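Local coordinates for uncharacterized protein (Bacteroides eggerthii DSM 20697, PDB 4ECO) that is of unknown function but, as a leucine-rich repeat protein, probably binds other proteins along its curved solenoid, at residues A[320-334]-A[346-360]. Sequence-based numbering, arbitrary orientation. Where two conformers were deposited one is given.
Sequences FPVETSLQKMKKLGM and LPAFGSEIKLASLNL
The ring of F349 lies among three apolar side chains of 320-334, each meeting it differently. L326 lays CD1 over the centre of one face, 3.9 Å from the centroid, a CH-pi contact. With CG anti to the backbone N (chi1 -176°), the side chain of L332 brings its CD2 to F349 CE1 at 3.5 Å and rests CG on CD2 of L355. The F320 ring meets F349 obliquely, planes at 55°, while L346 sets CD2 squarely over one F320 face and L360 reaches its edge with CD2. Were the F349 ring cut back to an alanine, L326 CD1 would probably lose the face it covers and a gap would open between L326, L332 and F320. Successive coils of a leucine-rich repeat solenoid stack in this way, their aliphatic and aromatic side chains filling the interior while parallel strands pair alongside, here M334 with S357. At that end G333 O accepts from A356 N at 2.7 Å and, weakly, from S357 N. A water bridges K330 O and L332 O to K354 N. In one of the two conformers modelled for E323, its OE2 accepts from A348 N at 3.1 Å, from above the carboxylate plane, a bond best taken as tentative.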
loop_
_atom_site.group_PDB
_atom_site.type_symbol
_atom_site.label_atom_id
_atom_site.label_comp_id
_atom_site.label_asym_id
_atom_site.label_seq_id
_atom_site.Cartn_x
_atom_site.Cartn_y
_atom_site.Cartn_z
ATOM N N PHE A 320 -1.167 11.849 15.742
ATOM C CA PHE A 320 -0.599 12.837 14.829
ATOM C C PHE A 320 -0.334 14.123 15.557
ATOM O O PHE A 320 -0.989 14.359 16.579
ATOM C CB PHE A 320 -1.600 13.134 13.675
ATOM C CG PHE A 320 -1.876 12.074 12.637
ATOM C CD1 PHE A 320 -1.158 10.882 12.622
ATOM C CD2 PHE A 320 -2.829 12.283 11.652
ATOM C CE1 PHE A 320 -1.397 9.920 11.649
ATOM C CE2 PHE A 320 -3.070 11.313 10.681
ATOM C CZ PHE A 320 -2.350 10.138 10.686
ATOM N N PRO A 321 0.490 15.049 14.986
ATOM C CA PRO A 321 0.609 16.393 15.577
ATOM C C PRO A 321 -0.753 17.125 15.617
ATOM O O PRO A 321 -1.707 16.718 14.928
ATOM C CB PRO A 321 1.572 17.095 14.615
ATOM C CG PRO A 321 2.341 15.994 13.985
ATOM C CD PRO A 321 1.314 14.953 13.763
ATOM N N VAL A 322 -0.837 18.205 16.412
ATOM C CA VAL A 322 -2.021 19.062 16.602
ATOM C C VAL A 322 -2.583 19.533 15.230
ATOM O O VAL A 322 -1.795 19.792 14.304
ATOM C CB VAL A 322 -1.633 20.259 17.503
ATOM C CG1 VAL A 322 -2.789 21.244 17.675
ATOM C CG2 VAL A 322 -1.131 19.771 18.860
ATOM N N GLU A 323 -3.955 19.633 15.120
ATOM C CA GLU A 323 -4.678 20.055 13.913
ATOM C C GLU A 323 -4.085 21.337 13.311
ATOM O O GLU A 323 -3.887 21.388 12.098
ATOM C CB GLU A 323 -6.181 20.270 14.203
ATOM C CG GLU A 323 -6.925 19.037 14.706
ATOM C CD GLU A 323 -8.390 18.911 14.321
ATOM O OE1 GLU A 323 -8.934 19.842 13.682
ATOM O OE2 GLU A 323 -8.983 17.853 14.626
ATOM N N THR A 324 -3.791 22.369 14.160
ATOM C CA THR A 324 -3.255 23.684 13.746
ATOM C C THR A 324 -1.868 23.562 13.039
ATOM O O THR A 324 -1.512 24.421 12.222
ATOM C CB THR A 324 -3.165 24.654 14.947
ATOM O OG1 THR A 324 -2.117 24.246 15.818
ATOM C CG2 THR A 324 -4.467 24.767 15.728
ATOM N N SER A 325 -1.100 22.509 13.362
ATOM C CA SER A 325 0.201 22.261 12.755
ATOM C C SER A 325 0.004 21.513 11.454
ATOM O O SER A 325 0.628 21.863 10.457
ATOM C CB SER A 325 1.105 21.493 13.711
ATOM O OG SER A 325 1.519 22.300 14.804
ATOM N N LEU A 326 -0.914 20.511 11.446
ATOM C CA LEU A 326 -1.270 19.708 10.273
ATOM C C LEU A 326 -1.825 20.591 9.141
ATOM O O LEU A 326 -1.451 20.392 7.988
ATOM C CB LEU A 326 -2.291 18.609 10.637
ATOM C CG LEU A 326 -1.846 17.464 11.562
ATOM C CD1 LEU A 326 -2.890 16.374 11.610
ATOM C CD2 LEU A 326 -0.568 16.843 11.101
ATOM N N GLN A 327 -2.686 21.576 9.478
ATOM C CA GLN A 327 -3.323 22.527 8.554
ATOM C C GLN A 327 -2.315 23.282 7.675
ATOM O O GLN A 327 -2.673 23.711 6.571
ATOM C CB GLN A 327 -4.136 23.576 9.338
ATOM C CG GLN A 327 -5.443 23.116 10.000
ATOM C CD GLN A 327 -5.949 24.136 11.018
ATOM O OE1 GLN A 327 -5.320 25.178 11.292
ATOM N NE2 GLN A 327 -7.097 23.844 11.624
ATOM N N LYS A 328 -1.082 23.491 8.196
ATOM C CA LYS A 328 0.004 24.221 7.537
ATOM C C LYS A 328 0.558 23.465 6.328
ATOM O O LYS A 328 1.033 24.092 5.385
ATOM C CB LYS A 328 1.159 24.503 8.512
ATOM C CG LYS A 328 0.777 25.211 9.797
ATOM C CD LYS A 328 1.996 25.449 10.687
ATOM C CE LYS A 328 1.648 26.272 11.904
ATOM N NZ LYS A 328 2.833 26.521 12.757
HETATM N N MSE A 329 0.510 22.132 6.355
HETATM C CA MSE A 329 1.046 21.253 5.295
HETATM C C MSE A 329 0.108 21.202 4.059
HETATM O O MSE A 329 -0.305 20.125 3.607
HETATM C CB MSE A 329 1.267 19.838 5.850
HETATM C CG MSE A 329 2.030 19.800 7.159
HETATM SE SE MSE A 329 2.618 17.992 7.464
HETATM C CE MSE A 329 4.252 18.106 6.507
ATOM N N LYS A 330 -0.168 22.389 3.494
ATOM C CA LYS A 330 -1.069 22.632 2.359
ATOM C C LYS A 330 -0.694 21.809 1.147
ATOM O O LYS A 330 -1.585 21.360 0.448
ATOM C CB LYS A 330 -1.095 24.127 1.986
ATOM C CG LYS A 330 -1.493 24.984 3.187
ATOM C CD LYS A 330 -1.879 26.411 2.860
ATOM C CE LYS A 330 -2.306 27.145 4.113
ATOM N NZ LYS A 330 -1.199 27.238 5.110
ATOM N N LYS A 331 0.600 21.571 0.910
ATOM C CA LYS A 331 1.026 20.825 -0.267
ATOM C C LYS A 331 0.979 19.288 -0.058
ATOM O O LYS A 331 1.291 18.572 -1.016
ATOM C CB LYS A 331 2.446 21.253 -0.695
ATOM C CG LYS A 331 2.503 22.481 -1.591
ATOM C CD LYS A 331 3.924 22.785 -2.023
ATOM C CE LYS A 331 4.034 23.002 -3.508
ATOM N NZ LYS A 331 5.441 23.234 -3.921
ATOM N N LEU A 332 0.546 18.774 1.135
ATOM C CA LEU A 332 0.524 17.326 1.400
ATOM C C LEU A 332 -0.438 16.562 0.469
ATOM O O LEU A 332 -1.606 16.926 0.360
ATOM C CB LEU A 332 0.166 17.018 2.864
ATOM C CG LEU A 332 0.206 15.537 3.309
ATOM C CD1 LEU A 332 1.614 14.939 3.183
ATOM C CD2 LEU A 332 -0.305 15.396 4.716
ATOM N N GLY A 333 0.057 15.493 -0.153
ATOM C CA GLY A 333 -0.736 14.679 -1.069
ATOM C C GLY A 333 -0.690 13.182 -0.830
ATOM O O GLY A 333 -1.552 12.438 -1.321
HETATM N N MSE A 334 0.326 12.713 -0.092
HETATM C CA MSE A 334 0.470 11.278 0.190
HETATM C C MSE A 334 0.885 11.053 1.633
HETATM O O MSE A 334 1.866 11.645 2.109
HETATM C CB MSE A 334 1.477 10.619 -0.747
HETATM C CG MSE A 334 0.976 10.450 -2.173
HETATM SE SE MSE A 334 2.364 9.735 -3.360
HETATM C CE MSE A 334 2.661 7.953 -2.482
ATOM N N LEU A 346 -8.432 10.610 15.447
ATOM C CA LEU A 346 -7.244 11.215 14.833
ATOM C C LEU A 346 -7.352 12.722 14.692
ATOM O O LEU A 346 -8.410 13.202 14.296
ATOM C CB LEU A 346 -6.963 10.637 13.435
ATOM C CG LEU A 346 -6.201 9.345 13.310
ATOM C CD1 LEU A 346 -5.998 9.008 11.841
ATOM C CD2 LEU A 346 -4.856 9.426 13.995
ATOM N N PRO A 347 -6.257 13.495 14.884
ATOM C CA PRO A 347 -6.327 14.938 14.572
ATOM C C PRO A 347 -6.582 15.121 13.057
ATOM O O PRO A 347 -6.213 14.236 12.273
ATOM C CB PRO A 347 -4.956 15.465 15.025
ATOM C CG PRO A 347 -4.385 14.376 15.920
ATOM C CD PRO A 347 -4.906 13.109 15.341
ATOM N N ALA A 348 -7.267 16.215 12.644
ATOM C CA ALA A 348 -7.619 16.435 11.227
ATOM C C ALA A 348 -6.711 17.452 10.516
ATOM O O ALA A 348 -6.257 18.409 11.138
ATOM C CB ALA A 348 -9.059 16.909 11.125
ATOM N N PHE A 349 -6.482 17.253 9.200
ATOM C CA PHE A 349 -5.708 18.180 8.350
ATOM C C PHE A 349 -6.601 19.318 7.799
ATOM O O PHE A 349 -6.150 20.463 7.641
ATOM C CB PHE A 349 -5.075 17.432 7.159
ATOM C CG PHE A 349 -4.022 16.408 7.494
ATOM C CD1 PHE A 349 -2.681 16.767 7.573
ATOM C CD2 PHE A 349 -4.365 15.078 7.708
ATOM C CE1 PHE A 349 -1.709 15.820 7.894
ATOM C CE2 PHE A 349 -3.393 14.135 8.040
ATOM C CZ PHE A 349 -2.072 14.510 8.129
ATOM N N GLY A 350 -7.843 18.946 7.456
ATOM C CA GLY A 350 -8.839 19.809 6.840
ATOM C C GLY A 350 -9.098 19.396 5.405
ATOM O O GLY A 350 -8.247 18.750 4.785
ATOM N N SER A 351 -10.286 19.759 4.872
ATOM C CA SER A 351 -10.731 19.469 3.495
ATOM C C SER A 351 -9.787 20.069 2.444
ATOM O O SER A 351 -9.656 19.517 1.353
ATOM C CB SER A 351 -12.131 20.027 3.249
ATOM O OG SER A 351 -12.966 20.041 4.394
ATOM N N GLU A 352 -9.172 21.224 2.773
ATOM C CA GLU A 352 -8.240 22.007 1.950
ATOM C C GLU A 352 -7.011 21.186 1.506
ATOM O O GLU A 352 -6.495 21.418 0.403
ATOM C CB GLU A 352 -7.753 23.253 2.694
ATOM C CG GLU A 352 -8.868 24.209 3.085
ATOM C CD GLU A 352 -9.877 23.677 4.090
ATOM O OE1 GLU A 352 -9.509 22.834 4.945
ATOM O OE2 GLU A 352 -11.056 24.085 3.998
ATOM N N ILE A 353 -6.530 20.251 2.367
ATOM C CA ILE A 353 -5.396 19.368 2.073
ATOM C C ILE A 353 -5.982 18.191 1.293
ATOM O O ILE A 353 -6.856 17.494 1.801
ATOM C CB ILE A 353 -4.623 18.982 3.373
ATOM C CG1 ILE A 353 -3.759 20.180 3.844
ATOM C CG2 ILE A 353 -3.767 17.707 3.184
ATOM C CD1 ILE A 353 -3.519 20.259 5.303
ATOM N N LYS A 354 -5.561 18.042 0.031
ATOM C CA LYS A 354 -6.076 17.044 -0.894
ATOM C C LYS A 354 -5.125 15.853 -1.026
ATOM O O LYS A 354 -4.048 15.985 -1.603
ATOM C CB LYS A 354 -6.321 17.686 -2.275
ATOM C CG LYS A 354 -7.291 18.854 -2.271
ATOM C CD LYS A 354 -8.729 18.414 -2.056
ATOM C CE LYS A 354 -9.640 19.604 -1.966
ATOM N NZ LYS A 354 -10.985 19.200 -1.508
ATOM N N LEU A 355 -5.520 14.689 -0.498
ATOM C CA LEU A 355 -4.684 13.500 -0.595
ATOM C C LEU A 355 -5.033 12.651 -1.838
ATOM O O LEU A 355 -6.207 12.469 -2.168
ATOM C CB LEU A 355 -4.780 12.630 0.680
ATOM C CG LEU A 355 -4.316 13.266 1.998
ATOM C CD1 LEU A 355 -4.622 12.373 3.157
ATOM C CD2 LEU A 355 -2.825 13.567 1.994
ATOM N N ALA A 356 -3.988 12.142 -2.513
ATOM C CA ALA A 356 -4.058 11.220 -3.656
ATOM C C ALA A 356 -3.869 9.772 -3.163
ATOM O O ALA A 356 -4.382 8.823 -3.756
ATOM C CB ALA A 356 -2.998 11.578 -4.677
ATOM N N SER A 357 -3.139 9.625 -2.048
ATOM C CA SER A 357 -2.880 8.369 -1.354
ATOM C C SER A 357 -3.132 8.549 0.110
ATOM O O SER A 357 -2.731 9.555 0.663
ATOM C CB SER A 357 -1.439 7.897 -1.584
ATOM O OG SER A 357 -1.228 7.288 -2.850
ATOM N N LEU A 358 -3.763 7.576 0.740
ATOM C CA LEU A 358 -3.968 7.524 2.184
ATOM C C LEU A 358 -4.043 6.062 2.594
ATOM O O LEU A 358 -4.801 5.279 2.036
ATOM C CB LEU A 358 -5.188 8.327 2.657
ATOM C CG LEU A 358 -5.457 8.388 4.166
ATOM C CD1 LEU A 358 -4.342 9.136 4.913
ATOM C CD2 LEU A 358 -6.807 9.010 4.435
ATOM N N ASN A 359 -3.170 5.684 3.498
ATOM C CA ASN A 359 -3.104 4.326 4.010
ATOM C C ASN A 359 -2.778 4.384 5.506
ATOM O O ASN A 359 -1.655 4.714 5.875
ATOM C CB ASN A 359 -2.084 3.497 3.223
ATOM C CG ASN A 359 -2.279 2.004 3.368
ATOM O OD1 ASN A 359 -2.418 1.466 4.490
ATOM N ND2 ASN A 359 -2.309 1.302 2.222
ATOM N N LEU A 360 -3.800 4.125 6.357
ATOM C CA LEU A 360 -3.719 4.154 7.827
ATOM C C LEU A 360 -3.886 2.738 8.408
ATOM O O LEU A 360 -4.154 2.582 9.605
ATOM C CB LEU A 360 -4.806 5.097 8.376
ATOM C CG LEU A 360 -4.758 6.569 7.909
ATOM C CD1 LEU A 360 -5.975 7.334 8.373
ATOM C CD2 LEU A 360 -3.499 7.270 8.385
HETATM O O HOH W 1 -3.008 19.148 -0.472
#